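ESX-1 secretion system protein EccA1 (Mycobacterium tuberculosis, PDB 4F3V) probably hydrolyses ATP and may thereby power export of virulence factors through the ESX-1 secretion system, this chain being its N-terminal tetratricopeptide-repeat (TPR) domain. Local coordinates at residues 44-49 / 54-59; 96-99 / 103-106; 107-112 / 123-128; 136-141 / 162-167. One frame throughout, in Å; residues are numbered along the deposited sequence.

The four contacts follow one another along the chain of this largely helical TPR-type N-terminal domain. Contact 1 pairs helices 40-48 and 54-62. Contact 2 ties strand 95-97 and the loop after it to the start of helix 101-115, and contact 3 packs the later part of that helix on helix 118-125. Contact 4 joins helix 134-147 to the loop before helix 167-183. Helix 101-115 is the hub: contacts 2 and 3 share it, their centres 11 Å apart, and contact 1 touches both. Contacts 1 and 4 do not touch, with centres 25 Å apart; they are linked through contacts 2 and 3, each of which touches both.

Contact 1: 44-49 / 54-59; sequences IGRIRC and RVTLFR
Ile-47 reaches from helix 40-48 toward Thr-56 and Leu-57 of helix 54-62, where two short, roughly antiparallel segments lie with axes 9.5 Å apart and N-to-C directions at 143°. This is a helical hairpin of the TPR-type domain, closed by the short loop that contains Asp-51. From CB, the Ile-47 side chain splits: CG2 goes anti to the backbone N, while CG1, beside that N (chi1 -67°), heads across the interface. Ile-47 CG1 comes up against Thr-56 CG2 at 3.7 Å, the two side chains sliding past one another in opposite directions. One bond further, Ile-47 CD1 meets Leu-57 CD1, also at 3.7 Å, and here the side chains cross at about a right angle. The other Leu-57 methyl, CD2, is spent on helix 101-115, packing on Gly-107 and Cys-111.

The preceding residue, Arg-46, carries the polar half. Its chain bends at chi3 (58°) and brings NH2 to 3.6 Å from Thr-56 OG1, which lies obliquely to the guanidinium. What holds the two together is Asp-51 in the loop: its OD2 forms a salt bridge with Arg-46 NE and a hydrogen bond with Thr-56 OG1. Arg-46 NH1 is engaged separately by Thr-33 OG1 on helix 22-35.

Thr-56 therefore serves both halves, its methyl in the apolar patch and its hydroxyl on the carboxylate. With a guanidinium and a hydroxyl sharing one oxygen, Asp-51 would be expected to stay ionised; the loop end is tied by its polar bonds, while methyl packing joins the helices.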
loop_
_atom_site.group_PDB
_atom_site.type_symbol
_atom_site.label_atom_id
_atom_site.label_comp_id
_atom_site.label_asym_id
_atom_site.label_seq_id
_atom_site.Cartn_x
_atom_site.Cartn_y
_atom_site.Cartn_z
ATOM N N ILE A 44 2.583 -1.948 -17.453
ATOM C CA ILE A 44 1.341 -2.181 -16.724
ATOM C C ILE A 44 0.738 -3.562 -17.090
ATOM O O ILE A 44 0.203 -4.263 -16.241
ATOM C CB ILE A 44 0.339 -1.013 -16.950
ATOM C CG1 ILE A 44 0.941 0.287 -16.357
ATOM C CG2 ILE A 44 -1.027 -1.317 -16.335
ATOM C CD1 ILE A 44 0.209 1.563 -16.770
ATOM N N GLY A 45 0.807 -3.925 -18.356
ATOM C CA GLY A 45 0.397 -5.274 -18.799
ATOM C C GLY A 45 1.156 -6.356 -18.042
ATOM O O GLY A 45 0.565 -7.345 -17.600
ATOM N N ARG A 46 2.462 -6.160 -17.847
ATOM C CA ARG A 46 3.271 -7.132 -17.095
ATOM C C ARG A 46 2.779 -7.264 -15.655
ATOM O O ARG A 46 2.666 -8.393 -15.124
ATOM C CB ARG A 46 4.751 -6.781 -17.125
ATOM C CG ARG A 46 5.388 -6.994 -18.493
ATOM C CD ARG A 46 6.806 -6.468 -18.572
ATOM N NE ARG A 46 7.687 -7.082 -17.585
ATOM C CZ ARG A 46 9.007 -7.255 -17.721
ATOM N NH1 ARG A 46 9.660 -6.848 -18.807
ATOM N NH2 ARG A 46 9.681 -7.818 -16.738
ATOM N N ILE A 47 2.470 -6.119 -15.037
ATOM C CA ILE A 47 1.892 -6.094 -13.686
ATOM C C ILE A 47 0.591 -6.901 -13.654
ATOM O O ILE A 47 0.373 -7.719 -12.774
ATOM C CB ILE A 47 1.620 -4.646 -13.196
ATOM C CG1 ILE A 47 2.945 -3.899 -12.992
ATOM C CG2 ILE A 47 0.815 -4.681 -11.903
ATOM C CD1 ILE A 47 2.812 -2.423 -12.609
ATOM N N ARG A 48 -0.265 -6.672 -14.648
ATOM C CA ARG A 48 -1.503 -7.423 -14.741
ATOM C C ARG A 48 -1.253 -8.944 -14.794
ATOM O O ARG A 48 -2.080 -9.718 -14.304
ATOM C CB ARG A 48 -2.278 -6.972 -15.969
ATOM C CG ARG A 48 -3.426 -7.865 -16.382
ATOM C CD ARG A 48 -4.538 -7.849 -15.367
ATOM N NE ARG A 48 -5.662 -8.637 -15.865
ATOM C CZ ARG A 48 -5.726 -9.965 -15.862
ATOM N NH1 ARG A 48 -4.736 -10.701 -15.382
ATOM N NH2 ARG A 48 -6.798 -10.560 -16.353
ATOM N N CYS A 49 -0.145 -9.357 -15.412
ATOM C CA CYS A 49 0.167 -10.792 -15.563
ATOM C C CYS A 49 0.896 -11.363 -14.357
ATOM O O CYS A 49 1.360 -12.482 -14.408
ATOM C CB CYS A 49 0.994 -11.047 -16.825
ATOM S SG CYS A 49 0.144 -10.620 -18.363
ATOM N N ARG A 54 9.877 -4.961 -8.391
ATOM C CA ARG A 54 9.990 -3.536 -8.121
ATOM C C ARG A 54 10.437 -2.740 -9.376
ATOM O O ARG A 54 10.011 -1.591 -9.565
ATOM C CB ARG A 54 10.951 -3.259 -6.954
ATOM C CG ARG A 54 12.399 -3.515 -7.348
ATOM C CD ARG A 54 13.513 -3.418 -6.318
ATOM N NE ARG A 54 14.688 -3.829 -7.107
ATOM C CZ ARG A 54 15.534 -3.017 -7.762
ATOM N NH1 ARG A 54 15.467 -1.691 -7.657
ATOM N NH2 ARG A 54 16.503 -3.559 -8.506
ATOM N N VAL A 55 11.278 -3.334 -10.228
ATOM C CA VAL A 55 11.743 -2.633 -11.437
ATOM C C VAL A 55 10.586 -2.370 -12.440
ATOM O O VAL A 55 10.495 -1.301 -13.054
ATOM C CB VAL A 55 12.941 -3.371 -12.073
ATOM C CG1 VAL A 55 13.308 -2.770 -13.422
ATOM C CG2 VAL A 55 14.137 -3.326 -11.117
ATOM N N THR A 56 9.673 -3.326 -12.556
ATOM C CA THR A 56 8.521 -3.183 -13.422
ATOM C C THR A 56 7.615 -1.993 -13.010
ATOM O O THR A 56 7.203 -1.185 -13.848
ATOM C CB THR A 56 7.738 -4.519 -13.471
ATOM O OG1 THR A 56 8.502 -5.500 -14.202
ATOM C CG2 THR A 56 6.408 -4.333 -14.100
ATOM N N LEU A 57 7.318 -1.880 -11.727
ATOM C CA LEU A 57 6.560 -0.737 -11.209
ATOM C C LEU A 57 7.378 0.576 -11.395
ATOM O O LEU A 57 6.831 1.616 -11.774
ATOM C CB LEU A 57 6.232 -0.963 -9.747
ATOM C CG LEU A 57 5.025 -0.256 -9.104
ATOM C CD1 LEU A 57 3.900 0.082 -10.064
ATOM C CD2 LEU A 57 4.548 -1.174 -7.987
ATOM N N PHE A 58 8.693 0.514 -11.167
ATOM C CA PHE A 58 9.520 1.702 -11.377
ATOM C C PHE A 58 9.424 2.185 -12.819
ATOM O O PHE A 58 9.318 3.387 -13.078
ATOM C CB PHE A 58 11.002 1.488 -11.008
ATOM C CG PHE A 58 11.917 2.544 -11.585
ATOM C CD1 PHE A 58 12.017 3.794 -10.994
ATOM C CD2 PHE A 58 12.652 2.311 -12.755
ATOM C CE1 PHE A 58 12.835 4.788 -11.527
ATOM C CE2 PHE A 58 13.462 3.315 -13.302
ATOM C CZ PHE A 58 13.543 4.546 -12.687
ATOM N N ARG A 59 9.470 1.242 -13.752
ATOM C CA ARG A 59 9.470 1.583 -15.157
ATOM C C ARG A 59 8.144 2.157 -15.574
ATOM O O ARG A 59 8.103 3.030 -16.440
ATOM C CB ARG A 59 9.859 0.383 -16.016
ATOM C CG ARG A 59 11.321 0.052 -15.857
ATOM C CD ARG A 59 12.086 0.665 -17.010
ATOM N NE ARG A 59 13.497 0.770 -16.694
ATOM C CZ ARG A 59 14.272 1.833 -16.937
ATOM N NH1 ARG A 59 13.810 2.951 -17.517
ATOM N NH2 ARG A 59 15.540 1.781 -16.582
#

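Contact 2: 96-99 / 103-106; sequences YPVT and AITM
Tyr-96 and Met-106 form a Met-aromatic contact where the second strand of a small antiparallel two-stranded sheet leads into helix 101-115 of the TPR-type domain. The Met-106 sulfur stands over one face of the phenol ring, with SD 4.3 Å from the centroid of the Tyr-96 ring and only 15° off its normal. The opposite face is covered from within the strand by Pro-97, whose CD lies toward the rim, 3.6 Å above the ring plane. A third group comes in at the edge, in the plane of the ring: Ala-103 CB, at 3.9 Å from Tyr-96 CD2. The tyrosine is thus bounded on both faces and along one edge; its CG, anti to the backbone N (chi1 -164°), turns the ring toward helix 101-115, where Met-106 and Ala-103 meet it.

Ala-103 does more than meet the tyrosine edge. Its methyl sits against the backbone of Pro-97 and Val-98, with Ala-103 CB 3.5 Å from Val-98 CA. At this point the backbones come close, with the CA atoms of Val-98 and Ala-103 just 5.0 Å apart, a spacing that the small side chain permits. Next to it Val-98 and Ile-104 meet at an oblique angle through their CG1 atoms, and both also pack on Ile-44 of helix 40-48.

Backbone hydrogen bonds between Tyr-96 and Ile-85 and between Val-98 and Ala-83 hold the strand side in place, while Leu-136 and Met-140 of helix 134-147 back Met-106. Facing the helix, Pro-97 O rests 3.4 Å from Ala-103 CB.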
loop_
_atom_site.group_PDB
_atom_site.type_symbol
_atom_site.label_atom_id
_atom_site.label_comp_id
_atom_site.label_asym_id
_atom_site.label_seq_id
_atom_site.Cartn_x
_atom_site.Cartn_y
_atom_site.Cartn_z
ATOM N N TYR A 96 -5.858 -1.004 -5.776
ATOM C CA TYR A 96 -6.457 0.131 -6.467
ATOM C C TYR A 96 -6.334 -0.135 -7.979
ATOM O O TYR A 96 -5.287 -0.599 -8.424
ATOM C CB TYR A 96 -5.683 1.401 -6.074
ATOM C CG TYR A 96 -6.418 2.649 -6.412
ATOM C CD1 TYR A 96 -7.423 3.134 -5.568
ATOM C CD2 TYR A 96 -6.133 3.349 -7.584
ATOM C CE1 TYR A 96 -8.138 4.268 -5.902
ATOM C CE2 TYR A 96 -6.837 4.481 -7.917
ATOM C CZ TYR A 96 -7.838 4.941 -7.073
ATOM O OH TYR A 96 -8.516 6.083 -7.408
ATOM N N PRO A 97 -7.398 0.110 -8.755
ATOM C CA PRO A 97 -7.324 -0.150 -10.204
ATOM C C PRO A 97 -6.470 0.864 -10.978
ATOM O O PRO A 97 -6.523 2.060 -10.708
ATOM C CB PRO A 97 -8.795 -0.078 -10.640
ATOM C CG PRO A 97 -9.386 0.926 -9.706
ATOM C CD PRO A 97 -8.724 0.615 -8.366
ATOM N N VAL A 98 -5.675 0.377 -11.922
ATOM C CA VAL A 98 -4.796 1.236 -12.697
ATOM C C VAL A 98 -5.630 1.704 -13.879
ATOM O O VAL A 98 -5.766 0.971 -14.872
ATOM C CB VAL A 98 -3.529 0.498 -13.155
ATOM C CG1 VAL A 98 -2.549 1.445 -13.850
ATOM C CG2 VAL A 98 -2.840 -0.165 -11.983
ATOM N N THR A 99 -6.258 2.873 -13.740
ATOM C CA THR A 99 -7.015 3.479 -14.833
ATOM C C THR A 99 -6.509 4.857 -15.263
ATOM O O THR A 99 -7.032 5.465 -16.196
ATOM C CB THR A 99 -8.488 3.586 -14.438
ATOM O OG1 THR A 99 -8.615 4.545 -13.403
ATOM C CG2 THR A 99 -9.039 2.209 -13.929
ATOM N N ALA A 103 -2.956 6.062 -10.303
ATOM C CA ALA A 103 -2.768 4.700 -9.771
ATOM C C ALA A 103 -1.298 4.274 -9.772
ATOM O O ALA A 103 -0.815 3.637 -8.824
ATOM C CB ALA A 103 -3.596 3.686 -10.548
ATOM N N ILE A 104 -0.589 4.625 -10.844
ATOM C CA ILE A 104 0.807 4.242 -10.965
ATOM C C ILE A 104 1.614 4.946 -9.879
ATOM O O ILE A 104 2.489 4.320 -9.246
ATOM C CB ILE A 104 1.414 4.607 -12.327
ATOM C CG1 ILE A 104 0.586 4.020 -13.492
ATOM C CG2 ILE A 104 2.868 4.140 -12.389
ATOM C CD1 ILE A 104 1.074 4.508 -14.839
ATOM N N THR A 105 1.306 6.230 -9.659
ATOM C CA THR A 105 1.957 7.039 -8.621
ATOM C C THR A 105 1.794 6.397 -7.251
ATOM O O THR A 105 2.768 6.248 -6.487
ATOM C CB THR A 105 1.336 8.454 -8.534
ATOM O OG1 THR A 105 1.386 9.121 -9.796
ATOM C CG2 THR A 105 2.025 9.327 -7.466
ATOM N N MET A 106 0.564 6.003 -6.959
ATOM C CA MET A 106 0.245 5.410 -5.666
ATOM C C MET A 106 0.937 4.058 -5.480
ATOM O O MET A 106 1.556 3.803 -4.445
ATOM C CB MET A 106 -1.260 5.244 -5.510
ATOM C CG MET A 106 -2.013 6.558 -5.453
ATOM S SD MET A 106 -3.788 6.288 -5.646
ATOM C CE MET A 106 -4.187 5.851 -3.969
#

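Contact 3: 107-112 / 123-128; sequences GFAACE and EALEAA
Phe-108 and Ala-109 meet Ala-124 and Leu-125 in a helical hairpin of the TPR-type fold, a buried contact formed by helices 101-115 and 118-125. Two apolar pairs make the first shell. Ala-124 CB lies at the edge of the Phe-108 ring, in its plane, 3.6 Å from Phe-108 CD2 and only slightly farther from CE2. Beside this, the Ala-109 methyl abuts the branched end of Leu-125, nearest to Leu-125 CD2 at 3.6 Å. The alanines let the backbones draw together, with Ala-109 CA and Ala-124 CA 6.5 Å apart.

The next shell surrounds the Phe-108 ring and the Leu-125 branch. Phe-108 has CG anti to its own backbone N (chi1 174°), which swings the ring toward helix 118-125. Glu-112 CG, one helical turn on, covers one face of the ring from 3.5 Å above the plane, and its carboxylate is held by Asn-117 through OE1. Trp-61 of helix 54-62 stacks with Phe-108 and also touches Ala-124, while Phe-58 packs alongside. Leu-125 leans in turn on Met-140 and Val-144 of helix 134-147, which joins this pair of helices to the following one.

Just past the end of helix 118-125, Glu-126 OE2 forms a salt bridge with Lys-141 NZ.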
loop_
_atom_site.group_PDB
_atom_site.type_symbol
_atom_site.label_atom_id
_atom_site.label_comp_id
_atom_site.label_asym_id
_atom_site.label_seq_id
_atom_site.Cartn_x
_atom_site.Cartn_y
_atom_site.Cartn_z
ATOM N N GLY A 107 0.847 3.203 -6.488
ATOM C CA GLY A 107 1.541 1.938 -6.463
ATOM C C GLY A 107 3.045 2.085 -6.306
ATOM O O GLY A 107 3.680 1.338 -5.550
ATOM N N PHE A 108 3.634 3.016 -7.045
ATOM C CA PHE A 108 5.087 3.225 -6.987
ATOM C C PHE A 108 5.493 3.713 -5.585
ATOM O O PHE A 108 6.453 3.216 -5.000
ATOM C CB PHE A 108 5.509 4.246 -8.034
ATOM C CG PHE A 108 6.960 4.630 -7.966
ATOM C CD1 PHE A 108 7.942 3.734 -8.338
ATOM C CD2 PHE A 108 7.337 5.890 -7.554
ATOM C CE1 PHE A 108 9.284 4.082 -8.292
ATOM C CE2 PHE A 108 8.673 6.242 -7.516
ATOM C CZ PHE A 108 9.655 5.342 -7.890
ATOM N N ALA A 109 4.728 4.652 -5.030
ATOM C CA ALA A 109 5.012 5.160 -3.704
ATOM C C ALA A 109 4.951 4.028 -2.673
ATOM O O ALA A 109 5.826 3.923 -1.808
ATOM C CB ALA A 109 4.039 6.301 -3.360
ATOM N N ALA A 110 3.932 3.172 -2.757
ATOM C CA ALA A 110 3.800 2.050 -1.806
ATOM C C ALA A 110 4.982 1.092 -1.948
ATOM O O ALA A 110 5.576 0.664 -0.937
ATOM C CB ALA A 110 2.483 1.302 -1.992
ATOM N N CYS A 111 5.358 0.780 -3.187
ATOM C CA CYS A 111 6.487 -0.126 -3.431
ATOM C C CYS A 111 7.800 0.470 -2.903
ATOM O O CYS A 111 8.586 -0.199 -2.212
ATOM C CB CYS A 111 6.606 -0.442 -4.912
ATOM S SG CYS A 111 7.960 -1.585 -5.296
ATOM N N GLU A 112 8.031 1.753 -3.199
ATOM C CA GLU A 112 9.225 2.447 -2.662
ATOM C C GLU A 112 9.282 2.499 -1.130
ATOM O O GLU A 112 10.353 2.319 -0.539
ATOM C CB GLU A 112 9.342 3.836 -3.240
ATOM C CG GLU A 112 9.732 3.857 -4.718
ATOM C CD GLU A 112 11.048 3.127 -5.070
ATOM O OE1 GLU A 112 12.088 3.310 -4.461
ATOM O OE2 GLU A 112 11.027 2.283 -5.984
ATOM N N GLU A 123 8.524 12.181 -3.082
ATOM C CA GLU A 123 8.722 12.977 -4.273
ATOM C C GLU A 123 7.739 12.581 -5.389
ATOM O O GLU A 123 7.225 13.442 -6.056
ATOM C CB GLU A 123 10.165 12.861 -4.741
ATOM C CG GLU A 123 10.489 13.683 -5.957
ATOM C CD GLU A 123 11.953 13.560 -6.382
ATOM O OE1 GLU A 123 12.841 13.296 -5.523
ATOM O OE2 GLU A 123 12.209 13.732 -7.581
ATOM N N ALA A 124 7.504 11.279 -5.582
ATOM C CA ALA A 124 6.535 10.816 -6.582
ATOM C C ALA A 124 5.143 11.299 -6.203
ATOM O O ALA A 124 4.403 11.762 -7.054
ATOM C CB ALA A 124 6.554 9.288 -6.721
ATOM N N LEU A 125 4.808 11.241 -4.922
ATOM C CA LEU A 125 3.476 11.679 -4.462
ATOM C C LEU A 125 3.226 13.169 -4.721
ATOM O O LEU A 125 2.101 13.563 -5.006
ATOM C CB LEU A 125 3.252 11.335 -2.976
ATOM C CG LEU A 125 3.072 9.827 -2.668
ATOM C CD1 LEU A 125 2.996 9.609 -1.152
ATOM C CD2 LEU A 125 1.846 9.202 -3.336
ATOM N N GLU A 126 4.276 13.979 -4.623
ATOM C CA GLU A 126 4.178 15.420 -4.756
ATOM C C GLU A 126 4.543 15.944 -6.156
ATOM O O GLU A 126 4.608 17.144 -6.351
ATOM C CB GLU A 126 5.076 16.073 -3.686
ATOM C CG GLU A 126 4.655 15.696 -2.270
ATOM C CD GLU A 126 5.537 16.297 -1.189
ATOM O OE1 GLU A 126 6.598 16.873 -1.515
ATOM O OE2 GLU A 126 5.150 16.188 0.003
ATOM N N ALA A 127 4.773 15.052 -7.114
ATOM C CA ALA A 127 5.233 15.446 -8.452
ATOM C C ALA A 127 4.163 16.125 -9.291
ATOM O O ALA A 127 4.507 16.778 -10.268
ATOM C CB ALA A 127 5.812 14.267 -9.228
ATOM N N ALA A 128 2.884 15.991 -8.934
ATOM C CA ALA A 128 1.813 16.656 -9.697
ATOM C C ALA A 128 0.610 16.941 -8.800
ATOM O O ALA A 128 0.443 16.309 -7.779
ATOM C CB ALA A 128 1.370 15.807 -10.914
#

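Contact 4: 136-141 / 162-167; sequences LVAWMK and GKWPDK
Ala-138 and Trp-139 sit in regular helix, whereas Trp-164, which they meet, lies in an extended stretch of loop (phi/psi -78°/151°) that follows a short 3-10 turn and runs toward helix 167-183. Nearly all of the contact on the loop side is the six-membered half of the Trp-164 indole. With CG beside the backbone N (chi1 -67°), that side chain projects from the loop toward helix 134-147 and brings the outer carbons of its six-membered ring to the helix surface. Trp-164 CZ2 comes to 3.8 Å from Ala-138 CB, a methyl directed toward the loop segment, and the approach to the ring is oblique. The next carbon, Trp-164 CH2, lies 4.0 Å from the backbone N of Trp-139, and Trp-164 CZ3 comes within 4.3 Å of Trp-139 CB. The contact is therefore one of ring carbons on aliphatic and backbone atoms. In the five-membered ring, Trp-164 NE1 makes a weak hydrogen bond to Ser-160 OG.

The two tryptophans do not use their rings on each other. The Trp-139 indole leads away, and its NE1 is held by Ile-87 O, with the Tyr-91 ring beside it.

Asp-166, two residues beyond Trp-164, is the N-cap of helix 167-183, its OD1 bonded to Leu-169 N. That helix adds packing of its own: Ala-173 touches Trp-164, and Ala-172 and Ala-176 touch Trp-139. Leu-136 touches both Leu-102 of helix 101-115 and Leu-169 of helix 167-183, so helix 134-147 bridges the two.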
loop_
_atom_site.group_PDB
_atom_site.type_symbol
_atom_site.label_atom_id
_atom_site.label_comp_id
_atom_site.label_asym_id
_atom_site.label_seq_id
_atom_site.Cartn_x
_atom_site.Cartn_y
_atom_site.Cartn_z
ATOM N N LEU A 136 -6.489 10.490 -1.319
ATOM C CA LEU A 136 -5.670 9.373 -1.774
ATOM C C LEU A 136 -4.197 9.614 -1.527
ATOM O O LEU A 136 -3.489 8.712 -1.088
ATOM C CB LEU A 136 -5.881 9.102 -3.254
ATOM C CG LEU A 136 -7.213 8.475 -3.644
ATOM C CD1 LEU A 136 -7.379 8.579 -5.163
ATOM C CD2 LEU A 136 -7.323 7.045 -3.142
ATOM N N VAL A 137 -3.728 10.822 -1.808
ATOM C CA VAL A 137 -2.350 11.202 -1.487
ATOM C C VAL A 137 -2.109 11.204 0.020
ATOM O O VAL A 137 -1.070 10.740 0.450
ATOM C CB VAL A 137 -1.954 12.563 -2.102
ATOM C CG1 VAL A 137 -0.599 13.051 -1.569
ATOM C CG2 VAL A 137 -1.953 12.433 -3.622
ATOM N N ALA A 138 -3.062 11.706 0.806
ATOM C CA ALA A 138 -2.940 11.651 2.269
ATOM C C ALA A 138 -2.808 10.219 2.731
ATOM O O ALA A 138 -1.940 9.909 3.551
ATOM C CB ALA A 138 -4.103 12.338 2.968
ATOM N N TRP A 139 -3.649 9.340 2.171
ATOM C CA TRP A 139 -3.561 7.906 2.483
ATOM C C TRP A 139 -2.191 7.362 2.154
ATOM O O TRP A 139 -1.566 6.673 2.990
ATOM C CB TRP A 139 -4.653 7.093 1.773
ATOM C CG TRP A 139 -4.404 5.625 1.978
ATOM C CD1 TRP A 139 -3.907 4.716 1.065
ATOM C CD2 TRP A 139 -4.473 4.896 3.257
ATOM N NE1 TRP A 139 -3.731 3.478 1.657
ATOM C CE2 TRP A 139 -4.067 3.527 2.969
ATOM C CE3 TRP A 139 -4.869 5.223 4.553
ATOM C CZ2 TRP A 139 -4.042 2.549 3.949
ATOM C CZ3 TRP A 139 -4.854 4.222 5.526
ATOM C CH2 TRP A 139 -4.436 2.923 5.230
ATOM N N MET A 140 -1.685 7.656 0.950
ATOM C CA MET A 140 -0.345 7.170 0.585
ATOM C C MET A 140 0.769 7.735 1.476
ATOM O O MET A 140 1.721 7.029 1.811
ATOM C CB MET A 140 -0.013 7.440 -0.873
ATOM C CG MET A 140 -0.925 6.733 -1.860
ATOM S SD MET A 140 -1.262 4.996 -1.506
ATOM C CE MET A 140 0.364 4.247 -1.355
ATOM N N LYS A 141 0.646 8.982 1.894
ATOM C CA LYS A 141 1.605 9.526 2.851
ATOM C C LYS A 141 1.574 8.774 4.187
ATOM O O LYS A 141 2.615 8.535 4.779
ATOM C CB LYS A 141 1.413 11.022 3.040
ATOM C CG LYS A 141 1.828 11.815 1.812
ATOM C CD LYS A 141 1.809 13.315 2.089
ATOM C CE LYS A 141 2.294 14.127 0.900
ATOM N NZ LYS A 141 2.490 15.577 1.269
ATOM N N GLY A 162 -12.477 11.926 8.715
ATOM C CA GLY A 162 -13.936 12.066 8.866
ATOM C C GLY A 162 -14.584 12.813 7.711
ATOM O O GLY A 162 -15.755 12.618 7.431
ATOM N N LYS A 163 -13.802 13.642 7.021
ATOM C CA LYS A 163 -14.275 14.458 5.908
ATOM C C LYS A 163 -13.972 13.856 4.528
ATOM O O LYS A 163 -14.187 14.513 3.509
ATOM C CB LYS A 163 -13.656 15.871 6.009
ATOM C CG LYS A 163 -14.209 16.748 7.134
ATOM C CD LYS A 163 -13.284 17.946 7.441
ATOM C CE LYS A 163 -12.875 18.777 6.226
ATOM N NZ LYS A 163 -14.016 19.560 5.661
ATOM N N TRP A 164 -13.480 12.624 4.461
ATOM C CA TRP A 164 -13.188 12.031 3.156
ATOM C C TRP A 164 -14.437 11.531 2.447
ATOM O O TRP A 164 -15.394 11.135 3.110
ATOM C CB TRP A 164 -12.188 10.909 3.324
ATOM C CG TRP A 164 -10.833 11.396 3.761
ATOM C CD1 TRP A 164 -10.471 12.676 4.186
ATOM C CD2 TRP A 164 -9.626 10.606 3.885
ATOM N NE1 TRP A 164 -9.148 12.729 4.508
ATOM C CE2 TRP A 164 -8.577 11.529 4.349
ATOM C CE3 TRP A 164 -9.303 9.287 3.638
ATOM C CZ2 TRP A 164 -7.302 11.119 4.569
ATOM C CZ3 TRP A 164 -7.997 8.885 3.866
ATOM C CH2 TRP A 164 -7.019 9.783 4.326
ATOM N N PRO A 165 -14.440 11.529 1.090
ATOM C CA PRO A 165 -15.609 10.965 0.382
ATOM C C PRO A 165 -15.681 9.436 0.557
ATOM O O PRO A 165 -16.689 8.858 1.005
ATOM C CB PRO A 165 -15.337 11.292 -1.108
ATOM C CG PRO A 165 -14.227 12.290 -1.106
ATOM C CD PRO A 165 -13.431 12.037 0.143
ATOM N N ASP A 166 -14.547 8.823 0.253
ATOM C CA ASP A 166 -14.411 7.403 0.096
ATOM C C ASP A 166 -14.453 6.788 1.495
ATOM O O ASP A 166 -13.510 6.931 2.263
ATOM C CB ASP A 166 -13.078 7.177 -0.619
ATOM C CG ASP A 166 -12.801 5.735 -0.905
ATOM O OD1 ASP A 166 -13.450 4.888 -0.270
ATOM O OD2 ASP A 166 -11.918 5.465 -1.761
ATOM N N LYS A 167 -15.571 6.143 1.828
ATOM C CA LYS A 167 -15.774 5.619 3.176
ATOM C C LYS A 167 -14.904 4.395 3.471
ATOM O O LYS A 167 -14.609 4.126 4.635
ATOM C CB LYS A 167 -17.247 5.312 3.465
ATOM C CG LYS A 167 -18.118 6.556 3.600
ATOM C CD LYS A 167 -19.254 6.398 4.608
ATOM C CE LYS A 167 -20.454 7.247 4.200
ATOM N NZ LYS A 167 -21.543 7.195 5.212
#